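Local coordinates for protein bacillaene synthase decarboxylase PksI (Bacillus subtilis, PDB 4Q1K) that catalyses the decarboxylation of a carrier-tethered 3-methylglutaconyl group to 3-methylcrotonyl during biosynthesis of the antibiotic bacillaene, at residues 22-27 with 39-44; 108-113 with 232-237; 128-133 with 159-164; 142-147 with 199-204. The protein carries 1 engineered substitution. One frame throughout, in Å; residues are numbered along the deposited sequence.

Contact 1 of 4, residues 22-27 with 39-44; sequences HSVVEL and MQDRTH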
loop_
_atom_site.group_PDB
_atom_site.type_symbol
_atom_site.label_atom_id
_atom_site.label_comp_id
_atom_site.label_asym_id
_atom_site.label_seq_id
_atom_site.Cartn_x
_atom_site.Cartn_y
_atom_site.Cartn_z
ATOM N N HIS B 22 -14.842 0.040 36.869
ATOM C CA HIS B 22 -16.160 0.529 36.485
ATOM C C HIS B 22 -17.010 -0.604 35.907
ATOM O O HIS B 22 -18.171 -0.404 35.569
ATOM C CB HIS B 22 -16.052 1.785 35.601
ATOM C CG HIS B 22 -15.330 2.917 36.277
ATOM N ND1 HIS B 22 -15.840 3.582 37.388
ATOM C CD2 HIS B 22 -14.119 3.478 36.030
ATOM C CE1 HIS B 22 -14.987 4.522 37.767
ATOM N NE2 HIS B 22 -13.934 4.481 36.961
ATOM N N SER B 23 -16.442 -1.808 35.881
ATOM C CA SER B 23 -17.111 -2.946 35.275
ATOM C C SER B 23 -17.510 -2.739 33.817
ATOM O O SER B 23 -18.416 -3.421 33.371
ATOM C CB SER B 23 -18.372 -3.296 36.079
ATOM O OG SER B 23 -18.042 -4.070 37.203
ATOM N N VAL B 24 -16.892 -1.821 33.058
ATOM C CA VAL B 24 -17.336 -1.729 31.670
ATOM C C VAL B 24 -16.247 -2.321 30.768
ATOM O O VAL B 24 -16.419 -2.342 29.568
ATOM C CB VAL B 24 -17.815 -0.314 31.228
ATOM C CG1 VAL B 24 -19.076 0.105 32.048
ATOM C CG2 VAL B 24 -16.686 0.722 31.274
ATOM N N VAL B 25 -15.157 -2.822 31.370
ATOM C CA VAL B 25 -14.182 -3.687 30.620
ATOM C C VAL B 25 -14.099 -5.018 31.362
ATOM O O VAL B 25 -13.933 -5.041 32.589
ATOM C CB VAL B 25 -12.811 -3.045 30.389
ATOM C CG1 VAL B 25 -11.742 -4.035 29.927
ATOM C CG2 VAL B 25 -12.862 -1.822 29.481
ATOM N N GLU B 26 -14.204 -6.144 30.650
ATOM C CA GLU B 26 -14.036 -7.468 31.312
ATOM C C GLU B 26 -12.696 -8.040 30.791
ATOM O O GLU B 26 -12.476 -8.055 29.531
ATOM C CB GLU B 26 -15.187 -8.386 30.906
ATOM C CG GLU B 26 -15.207 -9.809 31.521
ATOM C CD GLU B 26 -16.071 -10.789 30.677
ATOM O OE1 GLU B 26 -15.806 -10.982 29.444
ATOM O OE2 GLU B 26 -17.019 -11.394 31.226
ATOM N N LEU B 27 -11.786 -8.475 31.686
ATOM C CA LEU B 27 -10.596 -9.253 31.249
ATOM C C LEU B 27 -10.847 -10.710 31.472
ATOM O O LEU B 27 -11.213 -11.120 32.600
ATOM C CB LEU B 27 -9.342 -8.966 32.086
ATOM C CG LEU B 27 -8.729 -7.608 32.086
ATOM C CD1 LEU B 27 -7.555 -7.449 33.066
ATOM C CD2 LEU B 27 -8.372 -7.239 30.686
ATOM N N MET B 39 -14.654 -4.773 25.760
ATOM C CA MET B 39 -15.308 -3.474 26.062
ATOM C C MET B 39 -16.824 -3.726 26.095
ATOM O O MET B 39 -17.405 -4.238 25.104
ATOM C CB MET B 39 -15.006 -2.516 24.896
ATOM C CG MET B 39 -13.509 -2.253 24.878
ATOM S SD MET B 39 -13.031 -1.056 23.631
ATOM C CE MET B 39 -13.211 -2.087 22.132
ATOM N N GLN B 40 -17.464 -3.318 27.182
ATOM C CA GLN B 40 -18.882 -3.566 27.381
ATOM C C GLN B 40 -19.528 -2.457 28.225
ATOM O O GLN B 40 -20.215 -2.722 29.235
ATOM C CB GLN B 40 -19.141 -4.967 27.944
ATOM C CG GLN B 40 -18.349 -5.247 29.226
ATOM C CD GLN B 40 -18.651 -6.603 29.886
ATOM O OE1 GLN B 40 -18.434 -6.760 31.098
ATOM N NE2 GLN B 40 -19.169 -7.559 29.120
ATOM N N ASP B 41 -19.313 -1.218 27.778
ATOM C CA ASP B 41 -20.130 -0.060 28.198
ATOM C C ASP B 41 -21.408 -0.011 27.362
ATOM O O ASP B 41 -21.457 0.655 26.334
ATOM C CB ASP B 41 -19.332 1.225 28.118
ATOM C CG ASP B 41 -20.033 2.368 28.866
ATOM O OD1 ASP B 41 -21.276 2.346 28.911
ATOM O OD2 ASP B 41 -19.317 3.259 29.325
ATOM N N ARG B 42 -22.398 -0.794 27.779
ATOM C CA ARG B 42 -23.649 -0.938 27.049
ATOM C C ARG B 42 -24.467 0.360 27.036
ATOM O O ARG B 42 -25.025 0.675 26.015
ATOM C CB ARG B 42 -24.478 -2.116 27.584
ATOM C CG ARG B 42 -23.702 -3.420 27.598
ATOM C CD ARG B 42 -24.538 -4.641 27.951
ATOM N NE ARG B 42 -23.532 -5.687 28.099
ATOM C CZ ARG B 42 -23.392 -6.751 27.335
ATOM N NH1 ARG B 42 -24.279 -7.011 26.364
ATOM N NH2 ARG B 42 -22.367 -7.570 27.602
ATOM N N THR B 43 -24.432 1.122 28.139
ATOM C CA THR B 43 -25.057 2.438 28.231
ATOM C C THR B 43 -24.561 3.338 27.116
ATOM O O THR B 43 -25.376 3.982 26.456
ATOM C CB THR B 43 -24.710 3.165 29.526
ATOM O OG1 THR B 43 -25.162 2.360 30.576
ATOM C CG2 THR B 43 -25.461 4.518 29.622
ATOM N N HIS B 44 -23.249 3.377 26.869
ATOM C CA HIS B 44 -22.731 4.251 25.834
ATOM C C HIS B 44 -22.373 3.587 24.500
ATOM O O HIS B 44 -21.663 4.182 23.684
ATOM C CB HIS B 44 -21.527 4.963 26.325
ATOM C CG HIS B 44 -21.803 5.822 27.519
ATOM N ND1 HIS B 44 -21.941 5.299 28.793
ATOM C CD2 HIS B 44 -21.964 7.171 27.636
ATOM C CE1 HIS B 44 -22.180 6.285 29.647
ATOM N NE2 HIS B 44 -22.202 7.427 28.976
#
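A single backbone hydrogen bond ties the two segments, from Gln-40 N to Val-24 O (2.8 Å, N-H...O angle 158°), and just beyond it Val-25 and Met-39 form an antiparallel, non-hydrogen-bonded pair with CA atoms 4.7 Å apart. Next to this bond the side chains of Val-24 and Asp-41 lie alongside each other and point the same way, their CB atoms 3.8 Å apart; both methyl groups of the valine rest against the aspartate, CG1 lying 4.0 Å from Asp-41 CG. Gln-40 lies on the other flank. Its CG is set between the backbone N and the carbonyl carbon (chi1 54°) and lies 3.5 Å from Val-24 O; the chain then runs out extended, and the amide oxygen OE1 ends 3.6 Å from Glu-26 CB. This is plain van der Waals contact along the aliphatic base of the glutamate. The Asp-41 carboxylate is turned to its own loop: OD1 accepts from the backbone N of His-44, an Asx motif, and from His-44 ND1 at 3.0 Å, with OD1 in the plane of the imidazole. Both donors come from one face of the carboxylate, while Ser-49 binds OD2, so the group is held at both oxygens. The pairing lies at the open end of the hairpin of strands 25-31 and 34-39, at the margin of the six-stranded sheet. Met-39 is also joined by backbone bonding to Thr-75 at the end of the neighbouring strand 71-75, and Val-25 packs on Leu-52 of helix 50-65.

Contact 2 of 4, residues 108-113 with 232-237; sequences LALDCE and APLRDQ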
loop_
_atom_site.group_PDB
_atom_site.type_symbol
_atom_site.label_atom_id
_atom_site.label_comp_id
_atom_site.label_asym_id
_atom_site.label_seq_id
_atom_site.Cartn_x
_atom_site.Cartn_y
_atom_site.Cartn_z
ATOM N N LEU B 108 -3.179 2.813 22.811
ATOM C CA LEU B 108 -3.083 1.657 23.695
ATOM C C LEU B 108 -2.475 0.425 23.044
ATOM O O LEU B 108 -1.631 -0.234 23.691
ATOM C CB LEU B 108 -4.478 1.234 24.233
ATOM C CG LEU B 108 -5.132 2.246 25.232
ATOM C CD1 LEU B 108 -6.585 1.861 25.430
ATOM C CD2 LEU B 108 -4.391 2.265 26.556
ATOM N N ALA B 109 -2.932 0.022 21.826
ATOM C CA ALA B 109 -2.493 -1.252 21.359
ATOM C C ALA B 109 -1.061 -1.157 20.787
ATOM O O ALA B 109 -0.314 -2.108 20.811
ATOM C CB ALA B 109 -3.457 -1.738 20.249
ATOM N N LEU B 110 -0.696 -0.009 20.237
ATOM C CA LEU B 110 0.659 0.273 19.776
ATOM C C LEU B 110 1.644 0.278 20.954
ATOM O O LEU B 110 2.769 -0.191 20.799
ATOM C CB LEU B 110 0.690 1.620 19.009
ATOM C CG LEU B 110 2.144 2.030 18.602
ATOM C CD1 LEU B 110 2.679 1.080 17.561
ATOM C CD2 LEU B 110 2.106 3.422 18.001
ATOM N N ASP B 111 1.217 0.800 22.108
ATOM C CA ASP B 111 2.142 0.924 23.300
ATOM C C ASP B 111 2.289 -0.419 23.973
ATOM O O ASP B 111 3.248 -0.655 24.696
ATOM C CB ASP B 111 1.599 1.937 24.310
ATOM C CG ASP B 111 1.625 3.372 23.770
ATOM O OD1 ASP B 111 2.385 3.622 22.823
ATOM O OD2 ASP B 111 0.807 4.184 24.231
ATOM N N CYS B 112 1.325 -1.322 23.794
ATOM C CA CYS B 112 1.408 -2.684 24.325
ATOM C C CYS B 112 2.634 -3.413 23.814
ATOM O O CYS B 112 2.905 -3.454 22.570
ATOM C CB CYS B 112 0.064 -3.446 24.024
ATOM S SG CYS B 112 -0.060 -5.040 24.796
ATOM N N GLU B 113 3.389 -4.084 24.688
ATOM C CA GLU B 113 4.611 -4.732 24.198
ATOM C C GLU B 113 4.368 -6.040 23.420
ATOM O O GLU B 113 5.238 -6.442 22.668
ATOM C CB GLU B 113 5.602 -4.986 25.330
ATOM C CG GLU B 113 5.033 -5.890 26.364
ATOM C CD GLU B 113 6.040 -6.138 27.518
ATOM O OE1 GLU B 113 7.264 -5.955 27.323
ATOM O OE2 GLU B 113 5.586 -6.542 28.591
ATOM N N ALA B 232 8.601 -0.003 15.535
ATOM C CA ALA B 232 9.588 1.097 15.864
ATOM C C ALA B 232 9.248 2.398 15.036
ATOM O O ALA B 232 9.170 3.483 15.618
ATOM C CB ALA B 232 11.033 0.619 15.583
ATOM N N PRO B 233 9.056 2.293 13.698
ATOM C CA PRO B 233 8.801 3.524 12.927
ATOM C C PRO B 233 7.469 4.176 13.291
ATOM O O PRO B 233 7.399 5.413 13.238
ATOM C CB PRO B 233 8.746 3.050 11.459
ATOM C CG PRO B 233 9.382 1.642 11.459
ATOM C CD PRO B 233 9.098 1.077 12.822
ATOM N N LEU B 234 6.435 3.397 13.659
ATOM C CA LEU B 234 5.170 3.995 14.103
ATOM C C LEU B 234 5.393 4.666 15.430
ATOM O O LEU B 234 4.850 5.777 15.635
ATOM C CB LEU B 234 4.092 2.928 14.317
ATOM C CG LEU B 234 3.438 2.412 13.051
ATOM C CD1 LEU B 234 4.417 1.826 12.076
ATOM C CD2 LEU B 234 2.419 1.394 13.518
ATOM N N ARG B 235 6.137 3.992 16.367
ATOM C CA ARG B 235 6.296 4.643 17.678
ATOM C C ARG B 235 7.123 5.936 17.577
ATOM O O ARG B 235 6.851 6.955 18.281
ATOM C CB ARG B 235 6.978 3.630 18.653
ATOM C CG ARG B 235 5.963 2.559 19.159
ATOM C CD ARG B 235 6.715 1.523 19.982
ATOM N NE ARG B 235 5.805 0.501 20.480
ATOM C CZ ARG B 235 6.195 -0.691 20.901
ATOM N NH1 ARG B 235 7.483 -1.052 20.786
ATOM N NH2 ARG B 235 5.280 -1.536 21.411
ATOM N N ASP B 236 8.101 5.920 16.656
ATOM C CA ASP B 236 8.942 7.053 16.399
ATOM C C ASP B 236 8.198 8.220 15.758
ATOM O O ASP B 236 8.462 9.355 16.104
ATOM C CB ASP B 236 10.092 6.618 15.507
ATOM C CG ASP B 236 11.047 7.762 15.190
ATOM O OD1 ASP B 236 11.629 8.369 16.126
ATOM O OD2 ASP B 236 11.184 8.094 13.987
ATOM N N GLN B 237 7.324 7.922 14.785
ATOM C CA GLN B 237 6.684 8.940 13.942
ATOM C C GLN B 237 5.398 9.506 14.498
ATOM O O GLN B 237 5.067 10.667 14.157
ATOM C CB GLN B 237 6.475 8.440 12.542
ATOM C CG GLN B 237 7.797 8.180 11.776
ATOM C CD GLN B 237 7.520 7.418 10.483
ATOM O OE1 GLN B 237 6.470 7.590 9.880
ATOM N NE2 GLN B 237 8.378 6.523 10.110
HETATM O O HOH W 1 6.289 -4.225 21.281
#
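Arg-235 and Leu-110 bury more surface here than any other residues, and they meet twice, once through carbon and once through hydrogen bonds. The arginine leaves helix 220-252 as an extended chain from CG to NE, and the two side chains run antiparallel past one another; Arg-235 CG lies 3.9 Å from Leu-110 CG. At the far end the guanidinium turns its edge to the Leu-110 carbonyl and grips that one oxygen side-on with two nitrogens, NH2 at 2.9 Å and NE at 3.1 Å from Leu-110 O. The NH2 donor lies in the carbonyl plane, whereas NE is tilted 34° from it. The guanidinium thus binds a carbonyl in the last turn of the short helix 108-111 and joins this helix to the long helix 220-252 of the crotonase fold. A water accepts from Arg-235 NH2 and donates to Glu-113 O, extending the grip past the helix, and a salt bridge from NH1 to Asp-228 helps to fix the rotation of the guanidinium. Leu-234 completes the apolar side: its CB lies 4.0 Å from Leu-110 CD1, the two side chains crossing at a slant. Leu-234 also packs on Phe-163 of helix 161-169 and on Phe-171 of the second subunit, a contact between chains of the homotrimer.

Contact 3 of 4, residues 128-133 with 159-164; sequences GFVMGL and MGATFI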
loop_
_atom_site.group_PDB
_atom_site.type_symbol
_atom_site.label_atom_id
_atom_site.label_comp_id
_atom_site.label_asym_id
_atom_site.label_seq_id
_atom_site.Cartn_x
_atom_site.Cartn_y
_atom_site.Cartn_z
ATOM N N GLY B 128 -13.081 5.221 18.019
ATOM C CA GLY B 128 -13.254 3.778 18.260
ATOM C C GLY B 128 -12.590 2.953 17.120
ATOM O O GLY B 128 -11.841 1.984 17.393
ATOM N N PHE B 129 -12.805 3.352 15.867
ATOM C CA PHE B 129 -12.163 2.714 14.689
ATOM C C PHE B 129 -10.683 2.942 14.727
ATOM O O PHE B 129 -9.879 1.998 14.557
ATOM C CB PHE B 129 -12.788 3.324 13.434
ATOM C CG PHE B 129 -12.288 2.746 12.099
ATOM C CD1 PHE B 129 -12.230 1.375 11.869
ATOM C CD2 PHE B 129 -12.031 3.620 11.045
ATOM C CE1 PHE B 129 -11.786 0.900 10.633
ATOM C CE2 PHE B 129 -11.606 3.158 9.777
ATOM C CZ PHE B 129 -11.511 1.766 9.593
ATOM N N VAL B 130 -10.262 4.181 15.002
ATOM C CA VAL B 130 -8.843 4.477 14.964
ATOM C C VAL B 130 -8.079 3.704 16.079
ATOM O O VAL B 130 -6.963 3.171 15.838
ATOM C CB VAL B 130 -8.653 6.023 15.185
ATOM C CG1 VAL B 130 -7.171 6.347 15.434
ATOM C CG2 VAL B 130 -9.311 6.655 13.941
ATOM N N MET B 131 -8.686 3.634 17.273
ATOM C CA MET B 131 -8.029 2.870 18.348
ATOM C C MET B 131 -7.776 1.424 17.913
ATOM O O MET B 131 -6.672 0.859 18.206
ATOM C CB MET B 131 -8.886 2.897 19.638
ATOM C CG MET B 131 -8.290 1.916 20.677
ATOM S SD MET B 131 -9.430 1.914 22.132
ATOM C CE MET B 131 -10.836 1.074 21.401
ATOM N N GLY B 132 -8.734 0.812 17.176
ATOM C CA GLY B 132 -8.589 -0.554 16.706
ATOM C C GLY B 132 -7.507 -0.665 15.645
ATOM O O GLY B 132 -6.784 -1.632 15.631
ATOM N N LEU B 133 -7.359 0.359 14.820
ATOM C CA LEU B 133 -6.375 0.305 13.705
ATOM C C LEU B 133 -4.948 0.318 14.204
ATOM O O LEU B 133 -4.003 -0.054 13.452
ATOM C CB LEU B 133 -6.561 1.501 12.727
ATOM C CG LEU B 133 -7.898 1.489 12.024
ATOM C CD1 LEU B 133 -7.941 2.784 11.174
ATOM C CD2 LEU B 133 -7.996 0.253 11.092
ATOM N N MET B 159 -6.718 11.789 17.181
ATOM C CA MET B 159 -6.440 10.420 17.615
ATOM C C MET B 159 -5.492 9.667 16.679
ATOM O O MET B 159 -5.578 8.447 16.545
ATOM C CB MET B 159 -7.745 9.637 17.775
ATOM C CG MET B 159 -8.827 10.384 18.538
ATOM S SD MET B 159 -8.820 10.010 20.302
ATOM C CE MET B 159 -9.789 8.505 20.333
ATOM N N GLY B 160 -4.588 10.401 16.039
ATOM C CA GLY B 160 -3.578 9.812 15.163
ATOM C C GLY B 160 -4.192 9.201 13.904
ATOM O O GLY B 160 -3.461 8.498 13.189
ATOM N N ALA B 161 -5.466 9.514 13.644
ATOM C CA ALA B 161 -6.167 8.951 12.489
ATOM C C ALA B 161 -5.377 9.307 11.228
ATOM O O ALA B 161 -5.332 8.501 10.275
ATOM C CB ALA B 161 -7.566 9.550 12.428
ATOM N N THR B 162 -4.788 10.527 11.138
ATOM C CA THR B 162 -4.163 10.852 9.798
ATOM C C THR B 162 -2.841 10.142 9.595
ATOM O O THR B 162 -2.296 10.115 8.477
ATOM C CB THR B 162 -3.901 12.401 9.669
ATOM O OG1 THR B 162 -2.896 12.791 10.660
ATOM C CG2 THR B 162 -5.214 13.174 9.970
ATOM N N PHE B 163 -2.334 9.483 10.632
ATOM C CA PHE B 163 -1.101 8.683 10.451
ATOM C C PHE B 163 -1.521 7.201 10.273
ATOM O O PHE B 163 -1.074 6.523 9.334
ATOM C CB PHE B 163 -0.279 8.850 11.729
ATOM C CG PHE B 163 0.901 7.917 11.772
ATOM C CD1 PHE B 163 1.972 8.158 10.929
ATOM C CD2 PHE B 163 0.880 6.764 12.561
ATOM C CE1 PHE B 163 3.096 7.321 10.945
ATOM C CE2 PHE B 163 1.976 5.881 12.516
ATOM C CZ PHE B 163 3.085 6.168 11.687
ATOM N N ILE B 164 -2.418 6.682 11.157
ATOM C CA ILE B 164 -2.653 5.206 11.184
ATOM C C ILE B 164 -3.565 4.743 10.057
ATOM O O ILE B 164 -3.459 3.597 9.579
ATOM C CB ILE B 164 -3.126 4.748 12.581
ATOM C CG1 ILE B 164 -2.871 3.208 12.803
ATOM C CG2 ILE B 164 -4.594 5.083 12.729
ATOM C CD1 ILE B 164 -1.405 2.754 12.722
#
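Val-130 packs helix 127-133 against the start of helix 161-169 by sending its two methyl groups to different partners. With chi1 at 169°, CG1 stands opposite the backbone N and faces Met-159 and Ile-164, lying 3.9 Å from Ile-164 CG2, while CG2 rests 3.7 Å from Ala-161 CB. The small alanine lets the backbones come close, with the CA atoms of Val-130 and Ala-161 5.8 Å apart. One turn on, Ile-164 lies against Leu-133: chi1 of -159° carries its CG1 to the Leu-133 backbone, 3.5 Å from Leu-133 O, and CG2 is left to reach back between Val-130 and Leu-133. Leu-133 meets the isoleucine through CB, at 4.1 Å from Ile-164 CG1. The Met-159 chain is bent at both chi2 and chi3, and only its CB approaches Val-130, 4.1 Å from CG1. Gly-160, with positive phi, is the N-cap of helix 161-169, and its N is bound by Glu-245. No hydrogen bond crosses the contact. It is a buried, apolar helix-helix junction of the crotonase fold and adjoins the active site, the side chains of Met-159 and the catalytic His-249 being about 6 Å apart.

Contact 4 of 4, residues 142-147 with 199-204; sequences RESVYT and LPRAEV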
loop_
_atom_site.group_PDB
_atom_site.type_symbol
_atom_site.label_atom_id
_atom_site.label_comp_id
_atom_site.label_asym_id
_atom_site.label_seq_id
_atom_site.Cartn_x
_atom_site.Cartn_y
_atom_site.Cartn_z
ATOM N N ARG B 142 -18.223 -8.207 8.360
ATOM C CA ARG B 142 -18.756 -7.824 7.102
ATOM C C ARG B 142 -19.960 -6.863 7.193
ATOM O O ARG B 142 -20.144 -5.970 6.318
ATOM C CB ARG B 142 -19.222 -9.177 6.441
ATOM C CG ARG B 142 -19.431 -9.043 4.943
ATOM C CD ARG B 142 -19.716 -10.405 4.229
ATOM N NE ARG B 142 -18.636 -11.417 4.314
ATOM C CZ ARG B 142 -18.861 -12.715 4.067
ATOM N NH1 ARG B 142 -20.084 -13.133 3.747
ATOM N NH2 ARG B 142 -17.883 -13.600 4.106
ATOM N N GLU B 143 -20.828 -7.102 8.213
ATOM C CA GLU B 143 -22.106 -6.404 8.281
ATOM C C GLU B 143 -22.046 -5.166 9.220
ATOM O O GLU B 143 -22.976 -4.366 9.247
ATOM C CB GLU B 143 -23.254 -7.399 8.646
ATOM C CG GLU B 143 -23.186 -7.996 10.043
ATOM C CD GLU B 143 -22.419 -9.330 10.067
ATOM O OE1 GLU B 143 -21.136 -9.325 9.825
ATOM O OE2 GLU B 143 -23.056 -10.388 10.298
ATOM N N SER B 144 -20.889 -4.940 9.849
ATOM C CA SER B 144 -20.719 -3.742 10.704
ATOM C C SER B 144 -20.298 -2.528 9.915
ATOM O O SER B 144 -19.692 -2.677 8.786
ATOM C CB SER B 144 -19.656 -4.052 11.740
ATOM O OG SER B 144 -20.231 -5.095 12.617
ATOM N N VAL B 145 -20.483 -1.353 10.518
ATOM C CA VAL B 145 -20.113 -0.057 9.911
ATOM C C VAL B 145 -18.817 0.494 10.474
ATOM O O VAL B 145 -18.588 0.403 11.666
ATOM C CB VAL B 145 -21.261 0.925 10.057
ATOM C CG1 VAL B 145 -20.830 2.286 9.560
ATOM C CG2 VAL B 145 -22.396 0.427 9.157
ATOM N N TYR B 146 -17.933 0.979 9.592
ATOM C CA TYR B 146 -16.616 1.551 10.018
ATOM C C TYR B 146 -16.536 2.943 9.444
ATOM O O TYR B 146 -16.826 3.145 8.281
ATOM C CB TYR B 146 -15.435 0.691 9.564
ATOM C CG TYR B 146 -15.606 -0.714 10.188
ATOM C CD1 TYR B 146 -15.306 -0.946 11.523
ATOM C CD2 TYR B 146 -16.133 -1.775 9.413
ATOM C CE1 TYR B 146 -15.584 -2.193 12.115
ATOM C CE2 TYR B 146 -16.390 -3.016 9.975
ATOM C CZ TYR B 146 -16.149 -3.201 11.360
ATOM O OH TYR B 146 -16.339 -4.404 11.930
ATOM N N THR B 147 -16.144 3.924 10.275
ATOM C CA THR B 147 -16.057 5.272 9.673
ATOM C C THR B 147 -15.010 6.079 10.476
ATOM O O THR B 147 -14.901 5.918 11.673
ATOM C CB THR B 147 -17.409 5.979 9.698
ATOM O OG1 THR B 147 -17.271 7.336 9.275
ATOM C CG2 THR B 147 -17.953 6.045 11.129
ATOM N N LEU B 199 -14.951 -10.916 8.125
ATOM C CA LEU B 199 -15.746 -12.147 8.358
ATOM C C LEU B 199 -17.136 -11.760 8.817
ATOM O O LEU B 199 -17.325 -10.646 9.331
ATOM C CB LEU B 199 -15.127 -12.961 9.559
ATOM C CG LEU B 199 -13.738 -13.539 9.223
ATOM C CD1 LEU B 199 -13.169 -14.150 10.506
ATOM C CD2 LEU B 199 -14.033 -14.693 8.270
ATOM N N PRO B 200 -18.121 -12.686 8.661
ATOM C CA PRO B 200 -19.402 -12.535 9.332
ATOM C C PRO B 200 -19.153 -12.194 10.824
ATOM O O PRO B 200 -18.260 -12.792 11.430
ATOM C CB PRO B 200 -20.019 -13.935 9.155
ATOM C CG PRO B 200 -19.429 -14.367 7.828
ATOM C CD PRO B 200 -17.966 -14.020 8.040
ATOM N N ARG B 201 -19.877 -11.229 11.359
ATOM C CA ARG B 201 -19.768 -10.916 12.781
ATOM C C ARG B 201 -19.674 -12.160 13.677
ATOM O O ARG B 201 -18.851 -12.153 14.604
ATOM C CB ARG B 201 -20.874 -9.988 13.247
ATOM C CG ARG B 201 -21.016 -9.818 14.765
ATOM C CD ARG B 201 -22.235 -8.943 15.124
ATOM N NE ARG B 201 -22.094 -7.626 14.512
ATOM C CZ ARG B 201 -23.107 -6.875 14.058
ATOM N NH1 ARG B 201 -24.359 -7.300 14.150
ATOM N NH2 ARG B 201 -22.860 -5.702 13.502
ATOM N N ALA B 202 -20.517 -13.174 13.451
ATOM C CA ALA B 202 -20.550 -14.366 14.382
ATOM C C ALA B 202 -19.238 -15.148 14.361
ATOM O O ALA B 202 -19.079 -16.060 15.155
ATOM C CB ALA B 202 -21.714 -15.341 13.978
ATOM N N GLU B 203 -18.346 -14.893 13.382
ATOM C CA GLU B 203 -17.117 -15.664 13.247
ATOM C C GLU B 203 -15.879 -14.842 13.750
ATOM O O GLU B 203 -14.788 -15.388 13.855
ATOM C CB GLU B 203 -16.924 -16.036 11.775
ATOM C CG GLU B 203 -17.942 -17.107 11.396
ATOM C CD GLU B 203 -17.943 -17.360 9.891
ATOM O OE1 GLU B 203 -16.870 -17.308 9.246
ATOM O OE2 GLU B 203 -19.038 -17.577 9.341
ATOM N N VAL B 204 -16.047 -13.530 14.037
ATOM C CA VAL B 204 -14.858 -12.663 14.164
ATOM C C VAL B 204 -14.116 -13.066 15.448
ATOM O O VAL B 204 -12.911 -13.223 15.449
ATOM C CB VAL B 204 -15.305 -11.159 14.242
ATOM C CG1 VAL B 204 -14.164 -10.241 14.785
ATOM C CG2 VAL B 204 -15.804 -10.688 12.830
HETATM O O HOH W 2 -22.704 -12.844 11.484
#
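A chi1 of 67° places Glu-143 CG between its own N and carbonyl carbon, and a sharp bend at chi2 (-92°) then folds the carboxylate back onto Arg-201, whose chain is itself bent at chi3. The result is a crossing in which the glutamate does not pair with the guanidinium: OE1 takes the backbone N of Arg-201 at 2.8 Å, on the syn side but out of the carboxylate plane. Glu-143 CG meanwhile lies over the centre of one guanidinium face. Carboxylate and guanidinium planes are inclined by only 24°. At the edge of that same guanidinium, NH2 donates to Ser-144 OG over 2.8 Å, with the oxygen tilted a little from the plane, and NE is bound to the carbonyl of Gln-121. Glu-143 OE2 accepts a hydrogen bond from a water, which in turn accepts from Ala-202 N, so the two oxygens reach the consecutive amides of Arg-201 and Ala-202. A backbone bond runs beside these groups from Arg-142 N to Leu-199 O at 2.8 Å. Arg-142 lies alongside Pro-200, and Pro-200 CG lies 4.0 Å above one face of the Arg-142 guanidinium, toward its rim. The turn between strands 137-141 and 145-147 is thereby joined to the exit of edge strand 197-199. Ser-141 binds both Glu-143 OE1 and Ser-144 OG, linking the two acceptors. Because Glu-143 receives backbone amides directly and through water, with a guanidinium close by, its negative charge is probably stabilised, and the anionic form would be expected to persist at this surface.

Overall arrangement
Contact 1 closes first along the chain, at the outermost strand 25-31 of the six-stranded sheet, and contact 4 lies at the opposite margin beside strand 197-199, their centres about 20 Å apart. Contacts 3 and 4 alternate in sequence, and both are nested in the long loop closed by contact 2. Contact 3 is the most central, and it touches all the others: Met-131 packs on Met-39 of contact 1, Phe-163 on Leu-234 of contact 2, and Phe-129 on Tyr-146 of contact 4. Helix 220-252, which supplies one side of contact 2, also carries the active-site His-249; contact 3 alone lies near that site, while the other three join outer parts of the fold.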